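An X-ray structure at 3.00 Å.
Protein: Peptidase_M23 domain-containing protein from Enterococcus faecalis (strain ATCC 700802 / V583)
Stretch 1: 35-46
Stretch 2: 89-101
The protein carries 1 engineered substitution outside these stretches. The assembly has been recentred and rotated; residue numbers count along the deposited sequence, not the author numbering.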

# COMPACT_ATOMS: atom_id res chain seq x y z
N ALA A 35 8.83 -3.84 -5.41
CA ALA A 35 9.87 -2.96 -5.90
C ALA A 35 9.60 -2.54 -7.34
O ALA A 35 9.08 -3.32 -8.14
CB ALA A 35 11.24 -3.63 -5.81
N ALA A 36 9.97 -1.31 -7.65
CA ALA A 36 9.85 -0.72 -8.97
C ALA A 36 10.57 0.61 -8.94
O ALA A 36 10.78 1.16 -7.87
CB ALA A 36 8.37 -0.53 -9.37
N PRO A 37 10.99 1.11 -10.10
CA PRO A 37 11.74 2.37 -10.12
C PRO A 37 10.89 3.53 -9.62
O PRO A 37 9.66 3.51 -9.72
CB PRO A 37 12.08 2.55 -11.60
CG PRO A 37 12.03 1.18 -12.16
CD PRO A 37 10.96 0.46 -11.41
N THR A 38 11.55 4.53 -9.06
CA THR A 38 10.80 5.73 -8.68
C THR A 38 10.14 6.29 -9.94
O THR A 38 10.72 6.26 -11.03
CB THR A 38 11.69 6.79 -8.01
OG1 THR A 38 12.62 7.30 -8.96
CG2 THR A 38 12.47 6.21 -6.84
N GLY A 39 8.91 6.75 -9.80
CA GLY A 39 8.18 7.33 -10.89
C GLY A 39 7.22 6.38 -11.58
O GLY A 39 6.32 6.82 -12.31
N THR A 40 7.43 5.08 -11.37
CA THR A 40 6.47 4.10 -11.85
C THR A 40 5.10 4.42 -11.28
O THR A 40 4.94 4.59 -10.08
CB THR A 40 6.88 2.71 -11.46
OG1 THR A 40 8.24 2.44 -11.90
CG2 THR A 40 5.92 1.72 -12.06
N PRO A 41 4.09 4.53 -12.13
CA PRO A 41 2.73 4.79 -11.66
C PRO A 41 2.12 3.59 -10.96
O PRO A 41 2.20 2.46 -11.44
CB PRO A 41 1.99 5.12 -12.95
CG PRO A 41 2.79 4.47 -14.04
CD PRO A 41 4.20 4.55 -13.60
N ILE A 42 1.49 3.86 -9.82
CA ILE A 42 0.87 2.83 -8.99
C ILE A 42 -0.60 2.71 -9.40
O ILE A 42 -1.39 3.61 -9.07
CB ILE A 42 0.91 3.19 -7.50
CG1 ILE A 42 2.34 3.39 -6.98
CG2 ILE A 42 0.12 2.19 -6.69
CD1 ILE A 42 2.90 2.22 -6.31
N PRO A 43 -1.02 1.61 -10.01
CA PRO A 43 -2.45 1.44 -10.29
C PRO A 43 -3.17 0.79 -9.11
O PRO A 43 -2.68 -0.16 -8.49
CB PRO A 43 -2.44 0.54 -11.52
CG PRO A 43 -1.17 -0.25 -11.41
CD PRO A 43 -0.20 0.57 -10.64
N ALA A 44 -4.33 1.36 -8.77
CA ALA A 44 -5.11 0.89 -7.64
C ALA A 44 -5.56 -0.55 -7.87
O ALA A 44 -6.07 -0.88 -8.95
CB ALA A 44 -6.31 1.78 -7.42
N GLN A 45 -5.39 -1.39 -6.85
CA GLN A 45 -5.72 -2.80 -6.96
C GLN A 45 -7.22 -3.06 -6.86
O GLN A 45 -7.74 -3.96 -7.53
CB GLN A 45 -4.98 -3.58 -5.88
CG GLN A 45 -3.50 -3.53 -6.07
CD GLN A 45 -3.10 -3.90 -7.46
OE1 GLN A 45 -3.25 -5.05 -7.88
NE2 GLN A 45 -2.62 -2.92 -8.21
N TYR A 46 -7.92 -2.31 -6.02
CA TYR A 46 -9.35 -2.50 -5.83
C TYR A 46 -10.03 -1.14 -5.88
O TYR A 46 -9.41 -0.12 -5.52
CB TYR A 46 -9.62 -3.22 -4.50
CG TYR A 46 -9.02 -4.61 -4.50
CD1 TYR A 46 -7.71 -4.83 -4.09
CD2 TYR A 46 -9.74 -5.70 -4.96
CE1 TYR A 46 -7.16 -6.10 -4.12
CE2 TYR A 46 -9.20 -6.96 -4.98
CZ TYR A 46 -7.91 -7.17 -4.58
OH TYR A 46 -7.39 -8.44 -4.63
N LYS A 89 -13.38 9.01 -5.99
CA LYS A 89 -13.82 7.64 -6.22
C LYS A 89 -12.89 7.04 -7.26
O LYS A 89 -12.78 7.59 -8.36
CB LYS A 89 -15.27 7.59 -6.69
CG LYS A 89 -16.25 8.30 -5.79
CD LYS A 89 -17.32 7.33 -5.29
CE LYS A 89 -18.51 8.06 -4.68
NZ LYS A 89 -19.73 7.19 -4.63
N VAL A 90 -12.19 5.96 -6.93
CA VAL A 90 -11.21 5.43 -7.86
C VAL A 90 -11.58 4.01 -8.24
O VAL A 90 -12.21 3.28 -7.47
CB VAL A 90 -9.77 5.49 -7.31
CG1 VAL A 90 -9.48 6.89 -6.77
CG2 VAL A 90 -9.55 4.44 -6.26
N LYS A 91 -11.22 3.64 -9.47
CA LYS A 91 -11.42 2.30 -9.99
C LYS A 91 -10.11 1.54 -10.01
O LYS A 91 -9.02 2.12 -9.91
CB LYS A 91 -12.03 2.30 -11.40
CG LYS A 91 -12.82 3.55 -11.78
CD LYS A 91 -13.87 3.20 -12.82
CE LYS A 91 -14.30 4.40 -13.64
NZ LYS A 91 -15.61 4.17 -14.32
N ALA A 92 -10.22 0.22 -10.12
CA ALA A 92 -9.03 -0.61 -10.16
C ALA A 92 -8.24 -0.27 -11.42
O ALA A 92 -8.80 -0.20 -12.52
CB ALA A 92 -9.42 -2.09 -10.12
N GLY A 93 -6.96 -0.04 -11.26
CA GLY A 93 -6.15 0.32 -12.40
C GLY A 93 -6.04 1.80 -12.64
O GLY A 93 -5.26 2.22 -13.50
N GLN A 94 -6.82 2.60 -11.93
CA GLN A 94 -6.57 4.03 -11.92
C GLN A 94 -5.26 4.29 -11.19
O GLN A 94 -4.97 3.66 -10.17
CB GLN A 94 -7.73 4.75 -11.25
CG GLN A 94 -7.72 6.24 -11.39
CD GLN A 94 -8.95 6.86 -10.79
OE1 GLN A 94 -9.98 6.19 -10.63
NE2 GLN A 94 -8.86 8.13 -10.44
N ILE A 95 -4.45 5.19 -11.73
CA ILE A 95 -3.14 5.46 -11.14
C ILE A 95 -3.32 6.42 -9.97
O ILE A 95 -3.76 7.56 -10.15
CB ILE A 95 -2.17 6.04 -12.18
CG1 ILE A 95 -1.41 4.92 -12.89
CG2 ILE A 95 -1.11 6.86 -11.49
CD1 ILE A 95 -2.24 3.84 -13.44
N VAL A 96 -2.96 5.95 -8.77
CA VAL A 96 -3.13 6.74 -7.54
C VAL A 96 -1.86 7.49 -7.12
O VAL A 96 -1.93 8.33 -6.20
CB VAL A 96 -3.60 5.85 -6.37
CG1 VAL A 96 -4.81 5.05 -6.79
CG2 VAL A 96 -2.47 4.91 -5.92
N GLY A 97 -0.72 7.21 -7.73
CA GLY A 97 0.53 7.80 -7.30
C GLY A 97 1.67 7.26 -8.14
O GLY A 97 1.47 6.52 -9.11
N ASP A 98 2.89 7.67 -7.75
CA ASP A 98 4.13 7.24 -8.39
C ASP A 98 5.03 6.60 -7.34
O ASP A 98 5.10 7.08 -6.20
CB ASP A 98 4.88 8.41 -9.07
CG ASP A 98 4.08 9.06 -10.19
OD1 ASP A 98 3.11 8.46 -10.68
OD2 ASP A 98 4.44 10.19 -10.60
N VAL A 99 5.73 5.52 -7.72
CA VAL A 99 6.62 4.86 -6.77
C VAL A 99 7.65 5.85 -6.24
O VAL A 99 8.15 6.71 -6.96
CB VAL A 99 7.32 3.66 -7.43
CG1 VAL A 99 8.52 3.17 -6.58
CG2 VAL A 99 6.36 2.52 -7.70
N GLY A 100 7.95 5.73 -4.95
CA GLY A 100 9.05 6.49 -4.41
C GLY A 100 9.84 5.74 -3.37
O GLY A 100 9.82 4.51 -3.31
N SER A 101 10.56 6.49 -2.55
CA SER A 101 11.20 5.92 -1.37
C SER A 101 10.90 6.77 -0.16
O SER A 101 11.70 6.81 0.79
CB SER A 101 12.70 5.74 -1.58
OG SER A 101 13.22 6.79 -2.39

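The two stretches run side by side in roughly antiparallel fashion, strand 41-43 against strand 95-99, and bury 791 Å² between them. Six backbone hydrogen bonds hold them together, and three residues, V99, I42 and A44, cover the most surface.

V99 anchors one end. Its N donates to T40 O (2.7 Å), while its O accepts from G39 N (2.9 Å), so the backbone is tied down on both its polar groups. Its CB points toward stretch 1, where V99 CG2 lies 4.0 Å from A36 CB and 3.7 Å from I42 CD1. A branched, wholly apolar side chain suits this buried site. The facing loop is a type II turn from P37 to T40, closed by T40 N to P37 O (3.2 Å) and reinforced by T40 OG1 to P37 O (2.8 Å). G39 takes a positive phi, 98°, at which a CB would be jammed against the preceding carbonyl.

I42 occupies the middle. I42 N donates to G97 O (2.8 Å) and V96 N to I42 O (2.8 Å). The buried side chain reaches V96 as well as V99, with I42 CG2 3.8 Å from V96 CG2. On the other face of the sheet, the prolines flanking I42 meet I95: P41 CB is 3.4 Å from I95 CG1, and P43 CB 3.8 Å from I95 CD1. Proline lacks an N-H, but P41 and P43 still approach carbonyls through their alpha carbons, with P41 CA 3.3 Å from G97 O.

A44 completes the ladder: A44 N donates to Q94 O (2.8 Å), and G93 N to A44 O (2.6 Å). Its small methyl points toward stretch 2, where A44 CB sits 3.7 Å from both V96 CG1 and K91 O. Here the partner is another type II turn, K91 to Q94, with G93 at a phi of 92°.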